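Cyclic AMP receptor protein (Thermus thermophilus, PDB 4EV0) activates transcription from cAMP-dependent promoters as a homodimer that binds cyclic AMP and, through a winged helix-turn-helix, DNA. Local coordinates at residues 5-14 and 112-122. Residues are numbered along the deposited sequence; the frame is centred on the assembly and turned at random.
Sequences PLFHGLAPEE and LPLVAHNLAAL. With SO4 (sulfate ion), chain H.
The side-chain amide of Asn118 lies under the 5-8 turn with Pro5 O above one face, 3.6 Å from Asn118 CG, while Leu114 O, a turn back in its own helix, sits over the other. At the nitrogen edge, Asn118 ND2 gives two hydrogen bonds: a nearly straight one of 2.8 Å to His8 O, in the amide plane and on a carbonyl lone pair, and one of 3.1 Å to Leu6 O, which it meets from above the carbonyl plane. With an alanine in place of Asn118, Leu6 O and His8 O would probably both lose this donor, and the turn would be held less firmly to helix 114-135.

Apolar groups flank the amide. Leu6, its CG anti to the backbone N (chi1 -178°), carries CD1 back to Val115 CG1 and Leu119 CG, each 3.9 Å away, and Leu122 CD1 packs against Pro5 CG. Leu119 also approaches Glu76, close to the cAMP site. On the other flank, Leu10 CD2 slides past Leu114 CD2, and Gly9 passes so close to Leu114 that a beta carbon would clash.

Glu14 OE1 accepts Ala11 N, one half of a capping box for helix 12-19. Leu114 N donates to a sulfate, probably from the crystallisation liquor, which Arg110 of the second subunit also binds. With apolar side chains packed around it, the buried NH2 group of Asn118 donates to two backbone carbonyls of the turn, which fixes the amide's rotation and ties the N-terminal segment to the dimer helix.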
loop_
_atom_site.group_PDB
_atom_site.type_symbol
_atom_site.label_atom_id
_atom_site.label_comp_id
_atom_site.label_asym_id
_atom_site.label_seq_id
_atom_site.Cartn_x
_atom_site.Cartn_y
_atom_site.Cartn_z
ATOM N N PRO B 5 -8.217 1.360 20.502
ATOM C CA PRO B 5 -7.759 2.623 19.898
ATOM C C PRO B 5 -8.937 3.519 19.504
ATOM O O PRO B 5 -8.801 4.743 19.466
ATOM C CB PRO B 5 -6.964 2.164 18.663
ATOM C CG PRO B 5 -7.423 0.766 18.391
ATOM C CD PRO B 5 -7.808 0.177 19.720
ATOM N N LEU B 6 -10.086 2.895 19.244
ATOM C CA LEU B 6 -11.337 3.602 18.956
ATOM C C LEU B 6 -11.705 4.570 20.065
ATOM O O LEU B 6 -12.421 5.542 19.840
ATOM C CB LEU B 6 -12.474 2.595 18.787
ATOM C CG LEU B 6 -13.832 3.197 18.428
ATOM C CD1 LEU B 6 -13.756 3.936 17.093
ATOM C CD2 LEU B 6 -14.962 2.140 18.443
ATOM N N PHE B 7 -11.193 4.295 21.258
ATOM C CA PHE B 7 -11.531 5.028 22.471
ATOM C C PHE B 7 -10.383 5.872 23.011
ATOM O O PHE B 7 -10.458 6.398 24.127
ATOM C CB PHE B 7 -11.968 4.035 23.543
ATOM C CG PHE B 7 -13.216 3.284 23.189
ATOM C CD1 PHE B 7 -14.249 3.915 22.518
ATOM C CD2 PHE B 7 -13.351 1.934 23.521
ATOM C CE1 PHE B 7 -15.405 3.219 22.191
ATOM C CE2 PHE B 7 -14.508 1.228 23.201
ATOM C CZ PHE B 7 -15.539 1.864 22.540
ATOM N N HIS B 8 -9.319 5.989 22.225
ATOM C CA HIS B 8 -8.170 6.806 22.608
ATOM C C HIS B 8 -8.555 8.271 22.867
ATOM O O HIS B 8 -9.247 8.891 22.067
ATOM C CB HIS B 8 -7.077 6.704 21.535
ATOM C CG HIS B 8 -5.771 7.309 21.945
ATOM N ND1 HIS B 8 -5.515 8.663 21.855
ATOM C CD2 HIS B 8 -4.650 6.747 22.457
ATOM C CE1 HIS B 8 -4.293 8.908 22.295
ATOM N NE2 HIS B 8 -3.746 7.761 22.664
ATOM N N GLY B 9 -8.129 8.805 24.007
ATOM C CA GLY B 9 -8.397 10.194 24.344
ATOM C C GLY B 9 -9.601 10.421 25.236
ATOM O O GLY B 9 -9.758 11.512 25.808
ATOM N N LEU B 10 -10.453 9.405 25.362
ATOM C CA LEU B 10 -11.676 9.554 26.142
ATOM C C LEU B 10 -11.469 9.242 27.623
ATOM O O LEU B 10 -10.786 8.282 27.984
ATOM C CB LEU B 10 -12.770 8.641 25.594
ATOM C CG LEU B 10 -13.190 8.708 24.129
ATOM C CD1 LEU B 10 -14.196 7.564 23.900
ATOM C CD2 LEU B 10 -13.783 10.073 23.776
ATOM N N ALA B 11 -12.079 10.053 28.476
ATOM C CA ALA B 11 -12.183 9.744 29.900
ATOM C C ALA B 11 -12.910 8.395 30.145
ATOM O O ALA B 11 -13.649 7.919 29.276
ATOM C CB ALA B 11 -12.886 10.897 30.619
ATOM N N PRO B 12 -12.673 7.764 31.312
ATOM C CA PRO B 12 -13.303 6.478 31.674
ATOM C C PRO B 12 -14.827 6.475 31.553
ATOM O O PRO B 12 -15.397 5.495 31.061
ATOM C CB PRO B 12 -12.897 6.297 33.137
ATOM C CG PRO B 12 -11.563 6.994 33.224
ATOM C CD PRO B 12 -11.686 8.193 32.325
ATOM N N GLU B 13 -15.454 7.563 31.997
ATOM C CA GLU B 13 -16.908 7.769 31.903
ATOM C C GLU B 13 -17.354 7.840 30.441
ATOM O O GLU B 13 -18.450 7.377 30.088
ATOM C CB GLU B 13 -17.319 9.084 32.604
ATOM C CG GLU B 13 -17.141 9.121 34.120
ATOM C CD GLU B 13 -15.723 9.447 34.576
ATOM O OE1 GLU B 13 -14.797 9.516 33.734
ATOM O OE2 GLU B 13 -15.525 9.627 35.792
ATOM N N GLU B 14 -16.501 8.428 29.606
ATOM C CA GLU B 14 -16.797 8.634 28.193
ATOM C C GLU B 14 -16.680 7.317 27.425
ATOM O O GLU B 14 -17.406 7.077 26.467
ATOM C CB GLU B 14 -15.868 9.727 27.574
ATOM C CG GLU B 14 -16.036 11.132 28.179
ATOM C CD GLU B 14 -15.206 12.237 27.473
ATOM O OE1 GLU B 14 -14.079 11.965 26.977
ATOM O OE2 GLU B 14 -15.684 13.400 27.427
ATOM N N LEU B 112 -19.654 12.364 21.123
ATOM C CA LEU B 112 -18.192 12.204 21.201
ATOM C C LEU B 112 -17.476 12.194 19.843
ATOM O O LEU B 112 -17.121 11.123 19.341
ATOM C CB LEU B 112 -17.815 10.929 21.969
ATOM C CG LEU B 112 -18.268 10.855 23.428
ATOM C CD1 LEU B 112 -17.919 9.495 24.067
ATOM C CD2 LEU B 112 -17.677 12.026 24.216
ATOM N N PRO B 113 -17.233 13.385 19.270
ATOM C CA PRO B 113 -16.614 13.522 17.945
ATOM C C PRO B 113 -15.292 12.764 17.864
ATOM O O PRO B 113 -14.887 12.286 16.799
ATOM C CB PRO B 113 -16.350 15.035 17.831
ATOM C CG PRO B 113 -17.255 15.678 18.794
ATOM C CD PRO B 113 -17.444 14.692 19.922
ATOM N N LEU B 114 -14.622 12.651 19.005
ATOM C CA LEU B 114 -13.324 12.005 19.070
ATOM C C LEU B 114 -13.382 10.539 18.604
ATOM O O LEU B 114 -12.339 9.932 18.273
ATOM C CB LEU B 114 -12.754 12.112 20.485
ATOM C CG LEU B 114 -11.237 11.973 20.622
ATOM C CD1 LEU B 114 -10.508 13.042 19.779
ATOM C CD2 LEU B 114 -10.812 12.029 22.090
ATOM N N VAL B 115 -14.592 9.977 18.569
ATOM C CA VAL B 115 -14.789 8.630 18.040
ATOM C C VAL B 115 -14.662 8.627 16.526
ATOM O O VAL B 115 -14.048 7.736 15.952
ATOM C CB VAL B 115 -16.164 8.048 18.424
ATOM C CG1 VAL B 115 -16.392 6.717 17.716
ATOM C CG2 VAL B 115 -16.262 7.886 19.930
ATOM N N ALA B 116 -15.253 9.624 15.880
ATOM C CA ALA B 116 -15.126 9.748 14.439
ATOM C C ALA B 116 -13.668 9.992 14.068
ATOM O O ALA B 116 -13.154 9.378 13.135
ATOM C CB ALA B 116 -16.003 10.872 13.915
ATOM N N HIS B 117 -13.006 10.886 14.803
ATOM C CA HIS B 117 -11.598 11.177 14.556
ATOM C C HIS B 117 -10.733 9.945 14.743
ATOM O O HIS B 117 -9.805 9.713 13.966
ATOM C CB HIS B 117 -11.080 12.270 15.478
ATOM C CG HIS B 117 -9.587 12.279 15.604
ATOM N ND1 HIS B 117 -8.765 12.963 14.728
ATOM C CD2 HIS B 117 -8.765 11.671 16.495
ATOM C CE1 HIS B 117 -7.507 12.786 15.086
ATOM N NE2 HIS B 117 -7.480 12.010 16.156
ATOM N N ASN B 118 -11.040 9.151 15.769
ATOM C CA ASN B 118 -10.277 7.935 16.023
ATOM C C ASN B 118 -10.407 6.919 14.903
ATOM O O ASN B 118 -9.447 6.194 14.616
ATOM C CB ASN B 118 -10.621 7.323 17.381
ATOM C CG ASN B 118 -9.924 8.029 18.526
ATOM O OD1 ASN B 118 -8.875 8.650 18.346
ATOM N ND2 ASN B 118 -10.509 7.950 19.707
ATOM N N LEU B 119 -11.570 6.863 14.259
ATOM C CA LEU B 119 -11.737 6.001 13.087
ATOM C C LEU B 119 -10.848 6.507 11.952
ATOM O O LEU B 119 -10.138 5.725 11.309
ATOM C CB LEU B 119 -13.189 5.951 12.606
ATOM C CG LEU B 119 -14.221 5.103 13.366
ATOM C CD1 LEU B 119 -15.633 5.467 12.915
ATOM C CD2 LEU B 119 -13.977 3.629 13.165
ATOM N N ALA B 120 -10.897 7.814 11.711
ATOM C CA ALA B 120 -10.051 8.434 10.701
ATOM C C ALA B 120 -8.576 8.051 10.890
ATOM O O ALA B 120 -7.918 7.626 9.935
ATOM C CB ALA B 120 -10.237 9.982 10.694
ATOM N N ALA B 121 -8.092 8.176 12.129
ATOM C CA ALA B 121 -6.696 7.900 12.486
ATOM C C ALA B 121 -6.314 6.433 12.241
ATOM O O ALA B 121 -5.198 6.122 11.790
ATOM C CB ALA B 121 -6.429 8.288 13.941
ATOM N N LEU B 122 -7.250 5.541 12.552
ATOM C CA LEU B 122 -7.039 4.115 12.360
ATOM C C LEU B 122 -6.911 3.762 10.890
ATOM O O LEU B 122 -6.039 2.982 10.505
ATOM C CB LEU B 122 -8.168 3.307 13.017
ATOM C CG LEU B 122 -7.911 3.153 14.518
ATOM C CD1 LEU B 122 -9.076 2.481 15.255
ATOM C CD2 LEU B 122 -6.600 2.375 14.726
HETATM S S SO4 H . -14.809 14.351 22.866
HETATM O O1 SO4 H . -15.970 15.034 23.442
HETATM O O2 SO4 H . -13.913 15.362 22.293
HETATM O O3 SO4 H . -14.091 13.608 23.899
HETATM O O4 SO4 H . -15.261 13.445 21.819
#